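Local coordinates for protein glycosyl hyrolase, family 3 (Deinococcus radiodurans, PDB 3TEV) that probably hydrolyses O-glycosidic bonds as a family 3 glycoside hydrolase with a TIM-barrel domain, at residues E218-M223 with A328-A333; P18-M23 with R323-A328; G247-E252 with G257-D262; C48-N53 with M291-R296; L192-V197 with A271-G276. All blocks are in the same frame, centred on the assembly; numbering follows the deposited sequence. Where two conformers were deposited one is given.

Contact 1 of 5, residues E218-M223 with A328-A333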
# COMPACT_ATOMS: atom_id res chain seq x y z
N GLU A 218 -13.91 -5.87 4.12
CA GLU A 218 -14.04 -5.26 2.80
C GLU A 218 -12.71 -4.74 2.25
O GLU A 218 -12.67 -4.18 1.16
CB GLU A 218 -15.03 -4.08 2.85
CG GLU A 218 -16.51 -4.46 2.78
CD GLU A 218 -17.04 -4.91 4.12
OE1 GLU A 218 -16.52 -4.43 5.16
OE2 GLU A 218 -17.98 -5.75 4.14
N THR A 219 -11.64 -4.89 3.02
CA THR A 219 -10.34 -4.33 2.66
C THR A 219 -9.34 -5.42 2.21
O THR A 219 -8.78 -6.12 3.04
CB THR A 219 -9.75 -3.51 3.86
OG1 THR A 219 -10.73 -2.58 4.33
CG2 THR A 219 -8.50 -2.76 3.45
N PRO A 220 -9.11 -5.54 0.90
CA PRO A 220 -8.23 -6.60 0.38
C PRO A 220 -6.72 -6.33 0.59
O PRO A 220 -5.91 -7.27 0.54
CB PRO A 220 -8.55 -6.65 -1.11
CG PRO A 220 -9.60 -5.59 -1.35
CD PRO A 220 -9.63 -4.69 -0.18
N ALA A 221 -6.37 -5.06 0.83
CA ALA A 221 -4.98 -4.63 1.04
C ALA A 221 -4.92 -3.41 1.95
O ALA A 221 -5.82 -2.53 1.92
CB ALA A 221 -4.31 -4.31 -0.27
N ILE A 222 -3.87 -3.36 2.76
CA ILE A 222 -3.64 -2.27 3.68
C ILE A 222 -2.19 -1.79 3.54
O ILE A 222 -1.29 -2.61 3.52
CB ILE A 222 -3.85 -2.72 5.12
CG1 ILE A 222 -5.33 -3.06 5.36
CG2 ILE A 222 -3.39 -1.62 6.08
CD1 ILE A 222 -5.66 -3.45 6.79
N MSE A 223 -2.00 -0.48 3.46
CA MSE A 223 -0.67 0.11 3.42
C MSE A 223 -0.33 0.68 4.79
O MSE A 223 -1.14 1.43 5.38
CB MSE A 223 -0.59 1.21 2.39
CG MSE A 223 0.84 1.72 2.18
SE MSE A 223 0.78 3.46 1.38
CE MSE A 223 2.13 3.32 0.07
N ALA A 328 -4.17 -10.78 -7.14
CA ALA A 328 -4.16 -10.74 -8.59
C ALA A 328 -5.17 -11.70 -9.27
O ALA A 328 -5.64 -11.38 -10.36
CB ALA A 328 -2.75 -10.99 -9.13
N ARG A 329 -5.48 -12.86 -8.66
CA ARG A 329 -6.49 -13.78 -9.24
C ARG A 329 -7.89 -13.13 -9.14
O ARG A 329 -8.71 -13.24 -10.05
CB ARG A 329 -6.52 -15.16 -8.54
CG ARG A 329 -5.91 -16.28 -9.36
CD ARG A 329 -5.96 -17.70 -8.69
NE ARG A 329 -5.65 -17.70 -7.25
CZ ARG A 329 -4.45 -17.92 -6.69
NH1 ARG A 329 -3.37 -18.18 -7.42
NH2 ARG A 329 -4.35 -17.89 -5.37
N ARG A 330 -8.13 -12.47 -8.02
CA ARG A 330 -9.40 -11.85 -7.77
C ARG A 330 -9.55 -10.59 -8.64
O ARG A 330 -10.62 -10.33 -9.17
CB ARG A 330 -9.51 -11.51 -6.28
CG ARG A 330 -10.87 -11.00 -5.86
CD ARG A 330 -10.88 -10.70 -4.39
NE ARG A 330 -12.15 -10.10 -3.99
CZ ARG A 330 -12.36 -9.45 -2.85
NH1 ARG A 330 -11.37 -9.30 -1.97
NH2 ARG A 330 -13.56 -8.94 -2.60
N PHE A 331 -8.45 -9.86 -8.82
CA PHE A 331 -8.44 -8.61 -9.54
C PHE A 331 -7.37 -8.66 -10.65
O PHE A 331 -6.34 -7.98 -10.56
CB PHE A 331 -8.13 -7.46 -8.58
CG PHE A 331 -9.12 -7.31 -7.44
CD1 PHE A 331 -10.45 -6.94 -7.69
CD2 PHE A 331 -8.73 -7.52 -6.12
CE1 PHE A 331 -11.37 -6.76 -6.64
CE2 PHE A 331 -9.63 -7.34 -5.05
CZ PHE A 331 -10.97 -6.98 -5.32
N PRO A 332 -7.61 -9.46 -11.70
CA PRO A 332 -6.60 -9.59 -12.74
C PRO A 332 -6.34 -8.26 -13.48
O PRO A 332 -7.27 -7.49 -13.75
CB PRO A 332 -7.20 -10.64 -13.69
CG PRO A 332 -8.66 -10.62 -13.44
CD PRO A 332 -8.89 -10.09 -12.05
N ALA A 333 -5.07 -8.01 -13.80
CA ALA A 333 -4.69 -6.80 -14.51
C ALA A 333 -5.19 -6.76 -15.95
O ALA A 333 -5.73 -5.75 -16.38
CB ALA A 333 -3.19 -6.60 -14.47
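Pro220 meets two neighbours at once, the guanidinium group of Arg330 and the ring of Phe331, where the end of helix 314-330 comes up against the start of strand 221-224. Arg330 is the side chain to follow. Its CB sits 4.1 Å from Phe331 CD2, and with CG anti to the backbone N (chi1 -173°) the chain runs out extended, over the face of the Phe331 ring. CG stands above the ring centre. CD then drifts toward the far rim, 3.8 Å from Phe331 CZ, and NE follows at 3.6 Å from that same CZ, which lies under one face of the guanidinium. At the tip NH1 touches both partners, 4.0 Å from Pro220 CB and about as far from Phe331 CE2.

The proline ring crosses both partners at about a right angle. Its CG lies 4.1 Å from Phe331 CE2, so the phenyl carries the arginine chain on one face and meets the proline obliquely at CE2. Phe331 is the first residue to leave the helical backbone, and its ring also packs on Ala174 of strand 174-180.

No hydrogen bond joins the two segments here. The contact is van der Waals packing at the N-terminal end of the barrel strands, apolar between the buried Pro220 and Phe331, while the exposed Arg330 lays its methylenes over the phenyl and its flat charged head against the proline.

Contact 2 of 5, residues P18-M23 with R323-A328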
# COMPACT_ATOMS: atom_id res chain seq x y z
N PRO A 18 13.18 -13.25 -4.43
CA PRO A 18 13.14 -11.97 -3.71
C PRO A 18 12.35 -10.91 -4.47
O PRO A 18 11.65 -10.15 -3.85
CB PRO A 18 14.62 -11.56 -3.59
CG PRO A 18 15.39 -12.53 -4.45
CD PRO A 18 14.56 -13.75 -4.64
N GLY A 19 12.43 -10.89 -5.80
CA GLY A 19 11.68 -9.88 -6.58
C GLY A 19 10.17 -10.00 -6.47
O GLY A 19 9.45 -9.05 -6.75
N GLN A 20 9.67 -11.17 -6.09
CA GLN A 20 8.23 -11.40 -5.96
C GLN A 20 7.64 -10.76 -4.71
O GLN A 20 6.42 -10.75 -4.51
CB GLN A 20 7.95 -12.90 -6.01
CG GLN A 20 8.33 -13.51 -7.39
CD GLN A 20 8.28 -15.03 -7.43
OE1 GLN A 20 8.47 -15.73 -6.41
NE2 GLN A 20 8.04 -15.58 -8.65
N LEU A 21 8.51 -10.18 -3.87
CA LEU A 21 8.07 -9.53 -2.63
C LEU A 21 8.26 -8.01 -2.68
O LEU A 21 8.09 -7.33 -1.68
CB LEU A 21 8.81 -10.12 -1.42
CG LEU A 21 8.73 -11.65 -1.27
CD1 LEU A 21 9.74 -12.16 -0.20
CD2 LEU A 21 7.30 -12.12 -0.98
N LEU A 22 8.61 -7.49 -3.86
CA LEU A 22 8.84 -6.05 -4.00
C LEU A 22 7.89 -5.39 -4.98
O LEU A 22 7.48 -6.00 -5.98
CB LEU A 22 10.27 -5.75 -4.47
CG LEU A 22 11.50 -6.32 -3.76
CD1 LEU A 22 12.75 -5.67 -4.39
CD2 LEU A 22 11.45 -6.05 -2.25
N MSE A 23 7.59 -4.13 -4.71
CA MSE A 23 6.85 -3.30 -5.63
C MSE A 23 7.79 -2.14 -5.96
O MSE A 23 8.26 -1.42 -5.05
CB MSE A 23 5.56 -2.77 -4.99
CG MSE A 23 4.76 -1.80 -5.87
SE MSE A 23 3.03 -1.31 -5.07
CE MSE A 23 1.85 -2.53 -5.99
N ARG A 323 -0.72 -14.56 -0.81
CA ARG A 323 -1.63 -13.43 -0.60
C ARG A 323 -1.62 -12.48 -1.80
O ARG A 323 -2.68 -11.98 -2.22
CB ARG A 323 -1.26 -12.65 0.66
CG ARG A 323 -1.62 -13.39 1.92
CD ARG A 323 -1.59 -12.46 3.12
NE ARG A 323 -1.80 -13.20 4.37
CZ ARG A 323 -0.83 -13.59 5.19
NH1 ARG A 323 0.45 -13.31 4.92
NH2 ARG A 323 -1.15 -14.26 6.28
N LEU A 324 -0.43 -12.26 -2.35
CA LEU A 324 -0.26 -11.38 -3.50
C LEU A 324 -0.89 -12.01 -4.73
O LEU A 324 -1.51 -11.34 -5.54
CB LEU A 324 1.22 -11.12 -3.75
CG LEU A 324 1.96 -10.37 -2.63
CD1 LEU A 324 3.47 -10.18 -2.95
CD2 LEU A 324 1.30 -9.03 -2.36
N ARG A 325 -0.72 -13.32 -4.85
CA ARG A 325 -1.25 -14.03 -5.97
C ARG A 325 -2.77 -14.15 -5.90
O ARG A 325 -3.44 -14.00 -6.91
CB ARG A 325 -0.52 -15.36 -6.10
CG ARG A 325 0.50 -15.29 -7.23
CD ARG A 325 1.92 -15.59 -6.92
NE ARG A 325 2.27 -16.94 -7.23
CZ ARG A 325 3.41 -17.36 -7.81
NH1 ARG A 325 4.36 -16.53 -8.24
NH2 ARG A 325 3.58 -18.64 -7.99
N ALA A 326 -3.31 -14.34 -4.70
CA ALA A 326 -4.75 -14.42 -4.52
C ALA A 326 -5.40 -13.09 -4.91
O ALA A 326 -6.46 -13.09 -5.54
CB ALA A 326 -5.12 -14.82 -3.10
N LEU A 327 -4.74 -11.99 -4.57
CA LEU A 327 -5.20 -10.65 -4.94
C LEU A 327 -5.26 -10.47 -6.46
O LEU A 327 -6.28 -10.02 -6.99
CB LEU A 327 -4.30 -9.57 -4.32
CG LEU A 327 -4.80 -8.13 -4.40
CD1 LEU A 327 -6.01 -7.93 -3.50
CD2 LEU A 327 -3.73 -7.12 -4.01
N ALA A 328 -4.17 -10.78 -7.14
CA ALA A 328 -4.16 -10.74 -8.59
C ALA A 328 -5.17 -11.70 -9.27
O ALA A 328 -5.64 -11.38 -10.36
CB ALA A 328 -2.75 -10.99 -9.13
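The amide of Gln20 and the guanidinium of Arg325 meet at the N-terminal end of the TIM barrel with their planes 75° apart, NE2 of the glutamine coming to the edge of the arginine, near its plane, 3.8 Å from NH1. Both are donors, so this is van der Waals proximity, and each group finds its polar partners elsewhere: Gln20 OE1 accepts from Arg17 N and Arg321 NH1, and Arg325 NH2 forms a salt bridge with Asp14.

Here the 3-10 turn 18-21 leads into the first strand, 22-24, and the last helix, 314-330, passes beneath the N-terminal ends of the strands. Arg325 reaches the turn through a chain bent at chi2 (123°) and chi3 (97°), which brings its head back toward Gln20. Leu324, one residue earlier, points toward the turn and is buried, packing also on Leu76 of strand 76-79.

The turn itself is closed by Leu21 N donating to Pro18 O at 3.1 Å. The side of the turn that faces the helix presents the backbone of Gln20. There the closest approach of the whole contact is made, Leu324 CD1 lying 3.4 Å from the carbonyl oxygen Gln20 O.

Contact 3 of 5, residues G247-E252 with G257-D262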
# COMPACT_ATOMS: atom_id res chain seq x y z
N GLY A 247 1.09 -8.99 15.67
CA GLY A 247 0.32 -9.02 16.92
C GLY A 247 -1.09 -8.48 16.75
O GLY A 247 -2.08 -9.18 17.00
N LEU A 248 -1.18 -7.25 16.27
CA LEU A 248 -2.47 -6.60 16.12
C LEU A 248 -3.21 -7.03 14.85
O LEU A 248 -4.26 -7.68 14.93
CB LEU A 248 -2.31 -5.08 16.20
CG LEU A 248 -3.55 -4.20 16.02
CD1 LEU A 248 -4.53 -4.41 17.16
CD2 LEU A 248 -3.10 -2.75 15.97
N LEU A 249 -2.68 -6.66 13.68
CA LEU A 249 -3.37 -6.90 12.43
C LEU A 249 -3.72 -8.37 12.18
O LEU A 249 -4.88 -8.68 11.91
CB LEU A 249 -2.58 -6.35 11.26
CG LEU A 249 -3.12 -5.10 10.60
CD1 LEU A 249 -2.28 -4.74 9.38
CD2 LEU A 249 -4.59 -5.26 10.24
N ARG A 250 -2.73 -9.26 12.26
CA ARG A 250 -2.92 -10.68 11.94
C ARG A 250 -3.59 -11.47 13.04
O ARG A 250 -4.49 -12.24 12.77
CB ARG A 250 -1.60 -11.39 11.62
CG ARG A 250 -0.84 -10.90 10.39
CD ARG A 250 -1.53 -11.25 9.08
NE ARG A 250 -0.67 -10.87 7.95
CZ ARG A 250 -1.10 -10.49 6.76
NH1 ARG A 250 -2.40 -10.41 6.49
NH2 ARG A 250 -0.21 -10.20 5.83
N GLU A 251 -3.12 -11.30 14.27
CA GLU A 251 -3.54 -12.16 15.37
C GLU A 251 -4.77 -11.64 16.12
O GLU A 251 -5.74 -12.37 16.25
CB GLU A 251 -2.37 -12.44 16.33
CG GLU A 251 -1.21 -13.15 15.63
CD GLU A 251 -0.01 -13.48 16.53
OE1 GLU A 251 0.19 -12.83 17.59
OE2 GLU A 251 0.74 -14.41 16.16
N GLU A 252 -4.74 -10.41 16.60
CA GLU A 252 -5.90 -9.84 17.27
C GLU A 252 -7.08 -9.67 16.32
O GLU A 252 -8.20 -10.03 16.66
CB GLU A 252 -5.57 -8.47 17.84
CG GLU A 252 -5.10 -8.44 19.25
CD GLU A 252 -5.22 -7.03 19.83
OE1 GLU A 252 -6.37 -6.53 19.95
OE2 GLU A 252 -4.15 -6.43 20.14
N GLY A 257 -5.61 -10.21 4.50
CA GLY A 257 -5.31 -9.55 3.25
C GLY A 257 -3.85 -9.16 3.11
O GLY A 257 -3.03 -9.52 3.95
N VAL A 258 -3.53 -8.40 2.06
CA VAL A 258 -2.17 -7.99 1.74
C VAL A 258 -1.75 -6.83 2.64
O VAL A 258 -2.49 -5.84 2.78
CB VAL A 258 -2.08 -7.56 0.27
CG1 VAL A 258 -0.76 -6.79 -0.05
CG2 VAL A 258 -2.30 -8.77 -0.66
N ILE A 259 -0.58 -6.94 3.27
CA ILE A 259 0.01 -5.78 3.94
C ILE A 259 1.18 -5.29 3.11
O ILE A 259 2.08 -6.07 2.81
CB ILE A 259 0.46 -6.12 5.34
CG1 ILE A 259 -0.75 -6.59 6.17
CG2 ILE A 259 1.18 -4.93 5.98
CD1 ILE A 259 -0.37 -7.13 7.55
N VAL A 260 1.15 -4.01 2.72
CA VAL A 260 2.23 -3.42 1.95
C VAL A 260 2.84 -2.27 2.77
O VAL A 260 2.12 -1.58 3.46
CB VAL A 260 1.76 -2.97 0.50
CG1 VAL A 260 0.64 -1.95 0.59
CG2 VAL A 260 2.92 -2.36 -0.31
N THR A 261 4.16 -2.08 2.71
CA THR A 261 4.81 -0.98 3.43
C THR A 261 4.64 0.30 2.64
O THR A 261 4.63 0.25 1.40
CB THR A 261 6.30 -1.14 3.44
OG1 THR A 261 6.79 -0.91 2.09
CG2 THR A 261 6.69 -2.51 3.95
N ASP A 262 4.55 1.44 3.31
CA ASP A 262 4.68 2.72 2.61
C ASP A 262 6.07 2.76 1.92
O ASP A 262 6.96 1.95 2.23
CB ASP A 262 4.51 3.89 3.60
CG ASP A 262 4.10 5.21 2.91
OD1 ASP A 262 4.26 5.36 1.68
OD2 ASP A 262 3.62 6.13 3.62
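Ile259 CD1 is the packed point of this contact, wedged between Leu249 and Arg250 of the helix. Leu249 and Ile259 meet tip to tip, CD1 of one 3.6 Å from CD1 of the other. The same Ile259 methyl lies over the centre of one face of the Arg250 guanidinium, 3.5 Å from CZ, so the flat group is backed by hydrocarbon. At its edge the guanidinium works in its own plane: NH1 donates to Gly257 O at 2.8 Å, with an almost straight N-H...O angle of 172°, the donor lying in the carbonyl plane. NH1 also serves Tyr255 O, and NH2 makes a salt bridge to Asp288, whose carboxylate accepts from Ile259 N as well and draws in Arg323.

Arg250 gets there by a bend at chi2 (-70°), which swings the chain from the flank of the helix toward the strand. An alanine in place of Arg250 is likely to leave Gly257 O without this donor and Asp288 short of a countercharge, and to uncover one side of the Ile259 methyl.

The looser side is the outer one. Gly257 has only backbone to offer and is partly exposed, and beyond Arg250 the helix turns to solvent with Glu251 and Glu252. The last turn is widened, pi-type, Glu252 N bonding to Gly247 O.

Helix 242-252 is the crossover of a beta-alpha-beta unit. It packs outside the barrel between the parallel neighbours 221-224 and 258-261, with Leu249 also touching Ile222 on the first of them and Phe180 on strand 174-180.

Contact 4 of 5, residues C48-N53 with M291-R296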
# COMPACT_ATOMS: atom_id res chain seq x y z
N CYS A 48 4.34 0.25 -9.06
CA CYS A 48 3.43 1.36 -8.75
C CYS A 48 3.74 2.46 -9.74
O CYS A 48 4.91 2.75 -10.00
CB CYS A 48 3.59 1.86 -7.31
SG CYS A 48 2.28 3.11 -6.90
N LEU A 49 2.69 3.03 -10.33
CA LEU A 49 2.83 4.11 -11.30
C LEU A 49 2.56 5.46 -10.67
O LEU A 49 1.72 5.58 -9.78
CB LEU A 49 1.89 3.90 -12.48
CG LEU A 49 2.04 2.58 -13.24
CD1 LEU A 49 0.96 2.47 -14.27
CD2 LEU A 49 3.42 2.44 -13.88
N PHE A 50 3.27 6.48 -11.14
CA PHE A 50 3.14 7.86 -10.67
C PHE A 50 3.03 8.81 -11.86
O PHE A 50 3.08 8.38 -13.01
CB PHE A 50 4.35 8.23 -9.81
CG PHE A 50 4.53 7.37 -8.60
CD1 PHE A 50 3.94 7.73 -7.39
CD2 PHE A 50 5.26 6.19 -8.66
CE1 PHE A 50 4.08 6.91 -6.26
CE2 PHE A 50 5.41 5.38 -7.55
CZ PHE A 50 4.83 5.73 -6.34
N GLY A 51 2.90 10.10 -11.58
CA GLY A 51 2.78 11.14 -12.61
C GLY A 51 3.81 11.01 -13.71
O GLY A 51 3.47 11.10 -14.90
N LYS A 52 5.06 10.76 -13.34
CA LYS A 52 6.12 10.54 -14.31
C LYS A 52 5.82 9.39 -15.31
O LYS A 52 6.51 9.28 -16.32
CB LYS A 52 7.45 10.26 -13.60
CG LYS A 52 7.48 8.93 -12.79
CD LYS A 52 8.88 8.62 -12.26
CE LYS A 52 8.78 7.59 -11.15
NZ LYS A 52 10.04 6.83 -10.97
N ASN A 53 4.84 8.54 -15.02
CA ASN A 53 4.51 7.41 -15.93
C ASN A 53 3.24 7.61 -16.75
O ASN A 53 2.86 6.71 -17.52
CB ASN A 53 4.37 6.10 -15.15
CG ASN A 53 5.51 5.86 -14.16
OD1 ASN A 53 5.31 5.96 -12.94
ND2 ASN A 53 6.70 5.55 -14.68
N MSE A 291 7.43 -1.77 -0.77
CA MSE A 291 7.59 -0.76 -1.82
C MSE A 291 9.04 -0.34 -1.87
O MSE A 291 9.49 0.38 -1.01
CB MSE A 291 6.73 0.46 -1.56
CG MSE A 291 5.27 0.15 -1.65
SE MSE A 291 4.16 1.74 -1.66
CE MSE A 291 4.65 2.18 -3.50
N ALA A 292 9.76 -0.73 -2.90
CA ALA A 292 11.17 -0.43 -3.01
C ALA A 292 11.34 0.60 -4.13
O ALA A 292 11.72 0.27 -5.26
CB ALA A 292 11.95 -1.73 -3.30
N LEU A 293 11.02 1.86 -3.83
CA LEU A 293 11.00 2.90 -4.86
C LEU A 293 12.35 3.59 -4.95
O LEU A 293 13.07 3.69 -3.96
CB LEU A 293 9.93 3.94 -4.56
CG LEU A 293 8.49 3.46 -4.29
CD1 LEU A 293 7.56 4.68 -4.24
CD2 LEU A 293 7.97 2.43 -5.30
N GLY A 294 12.68 4.06 -6.15
CA GLY A 294 13.93 4.81 -6.34
C GLY A 294 14.68 4.31 -7.54
O GLY A 294 14.16 3.48 -8.30
N ARG A 295 15.91 4.79 -7.71
CA ARG A 295 16.72 4.42 -8.86
C ARG A 295 17.09 2.94 -8.80
O ARG A 295 16.98 2.30 -7.75
CB ARG A 295 17.98 5.28 -8.89
CG ARG A 295 18.95 4.93 -7.80
CD ARG A 295 19.99 6.01 -7.62
NE ARG A 295 20.67 5.86 -6.34
CZ ARG A 295 21.97 5.62 -6.24
NH1 ARG A 295 22.70 5.52 -7.35
NH2 ARG A 295 22.53 5.50 -5.04
N ARG A 296 17.53 2.41 -9.94
CA ARG A 296 17.82 0.97 -10.07
C ARG A 296 18.79 0.46 -9.00
O ARG A 296 18.55 -0.61 -8.42
CB ARG A 296 18.29 0.60 -11.49
CG ARG A 296 18.26 -0.93 -11.83
CD ARG A 296 17.83 -1.21 -13.31
NE ARG A 296 16.47 -0.70 -13.59
CZ ARG A 296 15.95 -0.46 -14.80
NH1 ARG A 296 16.66 -0.70 -15.91
NH2 ARG A 296 14.71 0.02 -14.90
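Phe50 and Leu293 make the closest approach, CZ of the ring 3.6 Å from Leu293 CD1 and CE2 at 4.0 Å from that same methyl. The leucine arrives obliquely at the CZ end of the ring and touches it with one branch. Deeper in, the selenomethionine Met291 reaches Cys48: a bend at chi3 (74°) turns the terminal CE away from the run of its chain, to lie 4.0 Å from Cys48 CB. Both of these residues are buried, whereas Phe50 and Leu293 are partly exposed, so the contact grades from core to surface.

A second shell fixes the loop ends. Asn53 folds back on Phe50, its OD1 taking the backbone N-H of Phe50 at 2.8 Å, on a lone pair, while Asn53 N returns a bond to Phe50 O. The other end of that amide, ND2, is held by Leu26 O and Gly28 O. On the opposite segment Gly294 N binds Asp25 OD1 and Leu293 O receives Arg275 NH2. Asp25 also pairs with Lys52, which ties the two loops to a common carboxylate.

All this lies at the C-terminal mouth of the barrel, the end where TIM-barrel enzymes carry their active sites. Strands 46-49 and 290-291 are not adjacent; strand 22-24 runs between them, bonded to Cys48 through Ile24 and to Ala292 through Met23, so the side chains meet across the C-terminal end of that middle strand.

Contact 5 of 5, residues L192-V197 with A271-G276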
# COMPACT_ATOMS: atom_id res chain seq x y z
N LEU A 192 13.99 14.70 10.26
CA LEU A 192 14.70 13.43 10.20
C LEU A 192 14.20 12.41 11.21
O LEU A 192 14.67 11.28 11.24
CB LEU A 192 16.20 13.66 10.37
CG LEU A 192 16.87 14.51 9.29
CD1 LEU A 192 18.36 14.61 9.58
CD2 LEU A 192 16.64 13.92 7.89
N ALA A 193 13.24 12.81 12.03
CA ALA A 193 12.73 11.92 13.05
C ALA A 193 11.46 11.24 12.52
O ALA A 193 10.71 11.84 11.75
CB ALA A 193 12.43 12.71 14.34
N LEU A 194 11.22 10.01 12.95
CA LEU A 194 9.96 9.35 12.62
C LEU A 194 8.82 10.08 13.33
O LEU A 194 8.95 10.44 14.48
CB LEU A 194 9.97 7.88 13.05
CG LEU A 194 10.94 6.98 12.28
CD1 LEU A 194 11.02 5.60 12.93
CD2 LEU A 194 10.54 6.85 10.79
N PRO A 195 7.70 10.31 12.63
CA PRO A 195 6.57 10.89 13.34
C PRO A 195 6.08 9.94 14.42
O PRO A 195 6.20 8.72 14.27
CB PRO A 195 5.51 11.07 12.26
CG PRO A 195 6.06 10.47 11.00
CD PRO A 195 7.50 10.27 11.17
N ARG A 196 5.55 10.50 15.51
CA ARG A 196 5.03 9.73 16.63
C ARG A 196 3.56 10.05 16.90
O ARG A 196 3.08 11.14 16.60
CB ARG A 196 5.81 10.01 17.92
CG ARG A 196 7.29 9.73 17.86
CD ARG A 196 7.95 9.88 19.24
NE ARG A 196 7.71 8.72 20.11
CZ ARG A 196 8.48 7.62 20.13
NH1 ARG A 196 9.55 7.52 19.33
NH2 ARG A 196 8.19 6.62 20.96
N VAL A 197 2.85 9.08 17.48
CA VAL A 197 1.53 9.29 18.03
C VAL A 197 1.62 8.82 19.47
O VAL A 197 1.97 7.68 19.73
CB VAL A 197 0.46 8.52 17.25
CG1 VAL A 197 -0.90 8.58 17.96
CG2 VAL A 197 0.34 9.07 15.84
N ALA A 271 16.92 8.11 6.73
CA ALA A 271 17.91 8.68 7.63
C ALA A 271 18.19 7.79 8.83
O ALA A 271 19.19 7.97 9.51
CB ALA A 271 17.48 10.09 8.09
N ASN A 272 17.30 6.85 9.09
CA ASN A 272 17.37 6.05 10.32
C ASN A 272 17.73 4.56 10.12
O ASN A 272 18.17 3.90 11.07
CB ASN A 272 16.08 6.20 11.13
CG ASN A 272 15.94 7.60 11.75
OD1 ASN A 272 16.56 7.89 12.78
ND2 ASN A 272 15.14 8.45 11.14
N TYR A 273 17.57 4.07 8.88
CA TYR A 273 17.80 2.67 8.53
C TYR A 273 18.51 2.56 7.18
O TYR A 273 18.46 3.48 6.36
CB TYR A 273 16.46 1.90 8.46
CG TYR A 273 15.63 1.96 9.73
CD1 TYR A 273 15.72 0.96 10.70
CD2 TYR A 273 14.74 3.03 9.95
CE1 TYR A 273 14.96 1.01 11.88
CE2 TYR A 273 13.98 3.11 11.14
CZ TYR A 273 14.10 2.10 12.10
OH TYR A 273 13.34 2.18 13.25
N GLY A 274 19.18 1.43 6.95
CA GLY A 274 19.63 1.05 5.61
C GLY A 274 18.46 0.50 4.79
O GLY A 274 17.55 -0.09 5.35
N ARG A 275 18.48 0.68 3.48
CA ARG A 275 17.36 0.28 2.64
C ARG A 275 17.06 -1.22 2.80
O ARG A 275 15.96 -1.60 3.18
CB ARG A 275 17.59 0.65 1.16
CG ARG A 275 17.72 2.16 0.87
CD ARG A 275 16.38 2.93 1.02
NE ARG A 275 15.38 2.45 0.06
CZ ARG A 275 14.86 3.16 -0.94
NH1 ARG A 275 15.22 4.45 -1.13
NH2 ARG A 275 13.96 2.58 -1.75
N GLY A 276 18.06 -2.06 2.53
CA GLY A 276 17.90 -3.50 2.59
C GLY A 276 17.51 -4.04 3.95
O GLY A 276 16.60 -4.87 4.05
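Two excursions from the C-terminal side of the TIM barrel meet here at the surface: the loop that follows strand 174-180 and leads into the short strand 196-197, and the residues at the weakly bonded close of helix 267-272, which comes after strand 258-261. Asn272 supplies the polar link. Its ND2 donates to Leu192 O at 2.9 Å, the oxygen close to the amide plane; the donor approaches nearly head-on to the carbonyl (166°), though the N-H...O angle is a less straight 151°. ND2 also bonds to Ala268 O, four residues earlier, so the amide nitrogen bridges helix and loop.

Apolar contacts flank this bond. Leu192 CD2 rests 3.9 Å from Ala271 CB. A chi1 of -67°, with CG anti to the carbonyl carbon, lays the Leu194 branch toward Tyr273, and its CD1 comes to the edge of that ring, 4.3 Å from CE2 and 4.1 Å from OH, the two side chains crossing at about a right angle. Pro237 touches both of them.

Between largely exposed residues this makes a thin join. A side-chain amide gripping a main-chain carbonyl, with ND2 shared with Ala268 O, gives it its one directional bond; the rest is methyl packing.

Overall arrangement
Four of the contacts belong to the eight-stranded barrel itself. Contacts 1 and 2 share helix 314-330 and Ala328, with centres about 11 Å apart, at the N-terminal end of the strands; contact 3 joins them there through strand 258-261, the neighbour of 221-224. Contact 4 sits at the other end, about 23 Å from contact 3 between centres, and contact 5 tops the same C-terminal side, about 28 Å from contact 1 centre to centre, linked to contact 4 by Arg275 NH2 and Leu293 O. Along the chain contact 2 spans almost everything, bringing residues 18-23 back to 323-328, while contact 3 is local. The last helix thus returns under the first strand and covers the barrel's N-terminal end.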